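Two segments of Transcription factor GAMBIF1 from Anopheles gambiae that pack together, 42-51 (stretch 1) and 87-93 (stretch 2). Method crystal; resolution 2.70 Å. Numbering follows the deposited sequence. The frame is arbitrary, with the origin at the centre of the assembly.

Stretch 1, residues 42-51: SIQVHGYRGR
Stretch 2 87-93: EINSTTM

Stretch 1 is a strand from Ser 42 to His 46, followed by a loop through Arg 51. Stretch 2 has no regular helix; most of it is a turn that folds over the loop. The two run in opposite directions: Val 45 lies by Met 93 (CA to CA 5.5 Å), Arg 49 by Thr 91 (CA to CA 6.0 Å) and Gly 50 by Ser 90 (CA to CA 4.8 Å). Together they bury 583 Å².

One backbone hydrogen bond fixes the strand end. Val 45 N donates to Met 93 O at 2.9 Å, nearly straight at 167°. Gln 44 CA lies 3.4 Å from the same Met 93 O, a CA-H...O contact.

Met 93 gives the largest covered area, 120 Å². It has positive phi (71/27), and its CB points toward stretch 1. Chi1 and chi2 are both m and chi3 is 127°, between wells. The long, flexible chain lies along the loop: Met 93 CG is 3.2 Å from Tyr 48 O, and Met 93 CE is 3.7 Å from Arg 49 CA.

Beside the Met 93 CB is an apolar cluster. Val 45 (chi1 t) points toward stretch 2, with its CB 4.3 Å from Met 93 CB. Ile 88 (m, t) also points across; its CD1 is 3.7 Å from Val 45 CG2 and 4.0 Å from Ile 43 CD1. Ile 43 (p, t) starts sideways, but its extended end reaches this contact. All four residues are buried, as suits their apolar side chains.

Two arginines work at the more exposed side. Arg 49 is extended through chi1 and chi2 (t, t), then turns at chi3 (m). This brings Arg 49 NE to Thr 91 O, a 3.1 Å hydrogen bond at the edge of the guanidinium. Arg 51 starts away from stretch 2, but chi1 to chi3 are all m and fold its end back. The Glu 87 CB points toward stretch 1, and chi1 and chi2, both t, extend the chain so that its carboxylate meets Arg 51. Arg 51 NE and Glu 87 OE2 form a salt bridge at 2.7 Å; a weak hydrogen bond from Arg 51 NH2 to Glu 87 OE2 measures 3.3 Å.

Gly 50 (161/-166) has no side chain. A CB there would clash with Tyr 48 OH, at 2.8 Å. Tyr 48 (chi1 t) lays its ring along the loop, and Tyr 48 OH donates to Arg 51 O at 2.8 Å.

Asn 89 (chi1 t) braces the turn. Asn 89 OD1 accepts from Thr 91 N at 2.8 Å and from Thr 92 N at 2.7 Å, while Met 93 N donates to Asn 89 O at 2.9 Å.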

ATOM      1  N   SER C  42     -13.280  18.297 -25.695  1.00 43.30           N
ATOM      2  CA  SER C  42     -14.484  19.076 -25.834  1.00 45.31           C
ATOM      3  C   SER C  42     -15.548  18.367 -26.637  1.00 46.69           C
ATOM      4  O   SER C  42     -15.256  17.487 -27.460  1.00 55.42           O
ATOM      5  CB  SER C  42     -14.174  20.462 -26.405  1.00 48.51           C
ATOM      6  OG  SER C  42     -13.132  20.436 -27.363  1.00 50.93           O
ATOM      7  N   ILE C  43     -16.792  18.639 -26.276  1.00 47.94           N
ATOM      8  CA  ILE C  43     -17.926  18.046 -26.945  1.00 47.48           C
ATOM      9  C   ILE C  43     -18.764  19.167 -27.550  1.00 51.44           C
ATOM     10  O   ILE C  43     -18.546  20.356 -27.265  1.00 54.43           O
ATOM     11  CB  ILE C  43     -18.774  17.191 -25.976  1.00 44.27           C
ATOM     12  CG1 ILE C  43     -19.311  18.055 -24.836  1.00 45.04           C
ATOM     13  CG2 ILE C  43     -17.945  16.036 -25.441  1.00 36.63           C
ATOM     14  CD1 ILE C  43     -20.389  17.382 -24.027  1.00 50.32           C
ATOM     15  N   GLN C  44     -19.739  18.767 -28.356  1.00 51.77           N
ATOM     16  CA  GLN C  44     -20.596  19.691 -29.058  1.00 50.01           C
ATOM     17  C   GLN C  44     -21.894  18.974 -29.333  1.00 46.25           C
ATOM     18  O   GLN C  44     -21.896  17.924 -29.965  1.00 48.90           O
ATOM     19  CB  GLN C  44     -19.926  20.011 -30.390  1.00 55.88           C
ATOM     20  CG  GLN C  44     -19.822  21.471 -30.745  1.00 64.31           C
ATOM     21  CD  GLN C  44     -21.128  22.032 -31.235  1.00 64.87           C
ATOM     22  OE1 GLN C  44     -21.861  21.381 -31.989  1.00 68.19           O
ATOM     23  NE2 GLN C  44     -21.418  23.257 -30.835  1.00 65.96           N
ATOM     24  N   VAL C  45     -22.998  19.498 -28.839  1.00 42.72           N
ATOM     25  CA  VAL C  45     -24.274  18.863 -29.100  1.00 45.39           C
ATOM     26  C   VAL C  45     -24.772  19.328 -30.451  1.00 47.78           C
ATOM     27  O   VAL C  45     -24.480  20.440 -30.876  1.00 52.94           O
ATOM     28  CB  VAL C  45     -25.328  19.209 -28.043  1.00 41.17           C
ATOM     29  CG1 VAL C  45     -26.661  18.585 -28.394  1.00 31.85           C
ATOM     30  CG2 VAL C  45     -24.858  18.751 -26.686  1.00 40.30           C
ATOM     31  N   HIS C  46     -25.460  18.447 -31.157  1.00 52.05           N
ATOM     32  CA  HIS C  46     -26.017  18.789 -32.453  1.00 55.89           C
ATOM     33  C   HIS C  46     -27.499  18.513 -32.392  1.00 58.70           C
ATOM     34  O   HIS C  46     -27.960  17.742 -31.556  1.00 63.59           O
ATOM     35  CB  HIS C  46     -25.413  17.925 -33.554  1.00 52.89           C
ATOM     36  CG  HIS C  46     -23.953  18.168 -33.781  1.00 56.06           C
ATOM     37  ND1 HIS C  46     -23.485  19.223 -34.535  1.00 60.79           N
ATOM     38  CD2 HIS C  46     -22.870  17.468 -33.390  1.00 58.16           C
ATOM     39  CE1 HIS C  46     -22.167  19.154 -34.600  1.00 59.48           C
ATOM     40  NE2 HIS C  46     -21.769  18.100 -33.922  1.00 59.03           N
ATOM     41  N   GLY C  47     -28.235  19.117 -33.312  1.00 59.40           N
ATOM     42  CA  GLY C  47     -29.669  18.930 -33.377  1.00 56.63           C
ATOM     43  C   GLY C  47     -30.489  19.602 -32.292  1.00 56.09           C
ATOM     44  O   GLY C  47     -31.714  19.485 -32.310  1.00 58.85           O
ATOM     45  N   TYR C  48     -29.857  20.352 -31.394  1.00 52.03           N
ATOM     46  CA  TYR C  48     -30.615  20.984 -30.322  1.00 51.73           C
ATOM     47  C   TYR C  48     -29.926  22.187 -29.683  1.00 54.60           C
ATOM     48  O   TYR C  48     -28.694  22.256 -29.602  1.00 50.42           O
ATOM     49  CB  TYR C  48     -30.966  19.925 -29.255  1.00 44.90           C
ATOM     50  CG  TYR C  48     -31.509  20.426 -27.924  1.00 39.15           C
ATOM     51  CD1 TYR C  48     -30.643  20.869 -26.922  1.00 38.12           C
ATOM     52  CD2 TYR C  48     -32.872  20.368 -27.627  1.00 34.82           C
ATOM     53  CE1 TYR C  48     -31.115  21.224 -25.662  1.00 36.16           C
ATOM     54  CE2 TYR C  48     -33.356  20.726 -26.364  1.00 34.58           C
ATOM     55  CZ  TYR C  48     -32.469  21.147 -25.388  1.00 39.11           C
ATOM     56  OH  TYR C  48     -32.919  21.478 -24.133  1.00 39.90           O
ATOM     57  N   ARG C  49     -30.751  23.170 -29.316  1.00 56.59           N
ATOM     58  CA  ARG C  49     -30.274  24.358 -28.630  1.00 57.12           C
ATOM     59  C   ARG C  49     -31.198  24.597 -27.453  1.00 53.68           C
ATOM     60  O   ARG C  49     -32.418  24.711 -27.618  1.00 52.71           O
ATOM     61  CB  ARG C  49     -30.266  25.586 -29.534  1.00 61.57           C
ATOM     62  CG  ARG C  49     -29.686  26.819 -28.819  1.00 62.49           C
ATOM     63  CD  ARG C  49     -29.480  27.986 -29.745  1.00 62.30           C
ATOM     64  NE  ARG C  49     -28.408  27.734 -30.702  1.00 64.40           N
ATOM     65  CZ  ARG C  49     -28.451  28.069 -31.988  1.00 74.53           C
ATOM     66  NH1 ARG C  49     -29.518  28.677 -32.494  1.00 69.78           N
ATOM     67  NH2 ARG C  49     -27.404  27.812 -32.768  1.00 80.81           N
ATOM     68  N   GLY C  50     -30.608  24.653 -26.268  1.00 48.21           N
ATOM     69  CA  GLY C  50     -31.368  24.859 -25.064  1.00 39.99           C
ATOM     70  C   GLY C  50     -30.515  24.412 -23.910  1.00 41.20           C
ATOM     71  O   GLY C  50     -29.309  24.245 -24.048  1.00 38.52           O
ATOM     72  N   ARG C  51     -31.141  24.256 -22.757  1.00 44.97           N
ATOM     73  CA  ARG C  51     -30.470  23.817 -21.543  1.00 47.78           C
ATOM     74  C   ARG C  51     -30.044  22.373 -21.726  1.00 49.06           C
ATOM     75  O   ARG C  51     -30.804  21.576 -22.298  1.00 48.34           O
ATOM     76  CB  ARG C  51     -31.435  23.823 -20.357  1.00 52.85           C
ATOM     77  CG  ARG C  51     -32.180  25.103 -20.118  1.00 38.45           C
ATOM     78  CD  ARG C  51     -31.344  26.154 -19.459  1.00 46.54           C
ATOM     79  NE  ARG C  51     -30.804  25.794 -18.143  1.00 41.93           N
ATOM     80  CZ  ARG C  51     -31.513  25.553 -17.040  1.00 49.62           C
ATOM     81  NH1 ARG C  51     -32.841  25.586 -17.068  1.00 38.67           N
ATOM     82  NH2 ARG C  51     -30.870  25.417 -15.876  1.00 44.12           N
ATOM     83  N   GLU C  87     -23.079  21.966 -16.664  1.00 59.65           N
ATOM     84  CA  GLU C  87     -24.102  22.450 -17.590  1.00 59.97           C
ATOM     85  C   GLU C  87     -23.461  23.096 -18.818  1.00 58.60           C
ATOM     86  O   GLU C  87     -22.532  23.908 -18.699  1.00 57.59           O
ATOM     87  CB  GLU C  87     -25.055  23.439 -16.911  1.00 60.56           C
ATOM     88  CG  GLU C  87     -26.159  23.921 -17.847  1.00 57.65           C
ATOM     89  CD  GLU C  87     -27.276  24.703 -17.152  1.00 59.56           C
ATOM     90  OE1 GLU C  87     -27.209  24.951 -15.926  1.00 57.27           O
ATOM     91  OE2 GLU C  87     -28.244  25.059 -17.853  1.00 47.16           O
ATOM     92  N   ILE C  88     -23.960  22.703 -19.988  1.00 59.93           N
ATOM     93  CA  ILE C  88     -23.488  23.167 -21.297  1.00 58.23           C
ATOM     94  C   ILE C  88     -24.013  24.556 -21.683  1.00 60.44           C
ATOM     95  O   ILE C  88     -25.148  24.918 -21.359  1.00 62.07           O
ATOM     96  CB  ILE C  88     -23.921  22.162 -22.432  1.00 47.44           C
ATOM     97  CG1 ILE C  88     -23.383  20.752 -22.167  1.00 40.34           C
ATOM     98  CG2 ILE C  88     -23.418  22.610 -23.776  1.00 49.91           C
ATOM     99  CD1 ILE C  88     -23.429  19.846 -23.410  1.00 35.80           C
ATOM    100  N   ASN C  89     -23.170  25.330 -22.368  1.00 60.63           N
ATOM    101  CA  ASN C  89     -23.538  26.656 -22.863  1.00 56.85           C
ATOM    102  C   ASN C  89     -24.812  26.454 -23.681  1.00 52.32           C
ATOM    103  O   ASN C  89     -24.791  25.767 -24.699  1.00 48.28           O
ATOM    104  CB  ASN C  89     -22.415  27.205 -23.756  1.00 62.88           C
ATOM    105  CG  ASN C  89     -22.721  28.586 -24.317  1.00 67.12           C
ATOM    106  OD1 ASN C  89     -23.682  28.773 -25.065  1.00 58.90           O
ATOM    107  ND2 ASN C  89     -21.896  29.556 -23.969  1.00 72.31           N
ATOM    108  N   SER C  90     -25.911  27.048 -23.228  1.00 49.93           N
ATOM    109  CA  SER C  90     -27.207  26.921 -23.877  1.00 43.47           C
ATOM    110  C   SER C  90     -27.379  27.521 -25.276  1.00 44.52           C
ATOM    111  O   SER C  90     -28.445  27.380 -25.883  1.00 44.64           O
ATOM    112  CB  SER C  90     -28.318  27.413 -22.938  1.00 45.74           C
ATOM    113  OG  SER C  90     -27.846  28.337 -21.967  1.00 48.02           O
ATOM    114  N   THR C  91     -26.341  28.144 -25.815  1.00 44.95           N
ATOM    115  CA  THR C  91     -26.435  28.711 -27.151  1.00 48.36           C
ATOM    116  C   THR C  91     -25.376  28.109 -28.069  1.00 51.14           C
ATOM    117  O   THR C  91     -25.687  27.621 -29.155  1.00 53.72           O
ATOM    118  CB  THR C  91     -26.343  30.253 -27.145  1.00 52.76           C
ATOM    119  OG1 THR C  91     -27.468  30.786 -26.428  1.00 46.60           O
ATOM    120  CG2 THR C  91     -26.352  30.809 -28.575  1.00 39.03           C
ATOM    121  N   THR C  92     -24.129  28.112 -27.620  1.00 46.63           N
ATOM    122  CA  THR C  92     -23.051  27.548 -28.417  1.00 45.72           C
ATOM    123  C   THR C  92     -23.203  26.031 -28.479  1.00 46.81           C
ATOM    124  O   THR C  92     -22.875  25.413 -29.490  1.00 52.61           O
ATOM    125  CB  THR C  92     -21.661  27.892 -27.839  1.00 49.72           C
ATOM    126  OG1 THR C  92     -21.414  27.112 -26.659  1.00 51.70           O
ATOM    127  CG2 THR C  92     -21.574  29.379 -27.487  1.00 55.51           C
ATOM    128  N   MET C  93     -23.716  25.443 -27.396  1.00 49.67           N
ATOM    129  CA  MET C  93     -23.927  24.000 -27.290  1.00 46.89           C
ATOM    130  C   MET C  93     -22.641  23.184 -27.175  1.00 49.87           C
ATOM    131  O   MET C  93     -22.606  22.003 -27.528  1.00 48.99           O
ATOM    132  CB  MET C  93     -24.780  23.478 -28.453  1.00 43.56           C
ATOM    133  CG  MET C  93     -26.235  23.776 -28.317  1.00 39.89           C
ATOM    134  SD  MET C  93     -26.783  23.320 -26.685  1.00 60.94           S
ATOM    135  CE  MET C  93     -27.466  24.710 -26.270  1.00 50.98           C
TER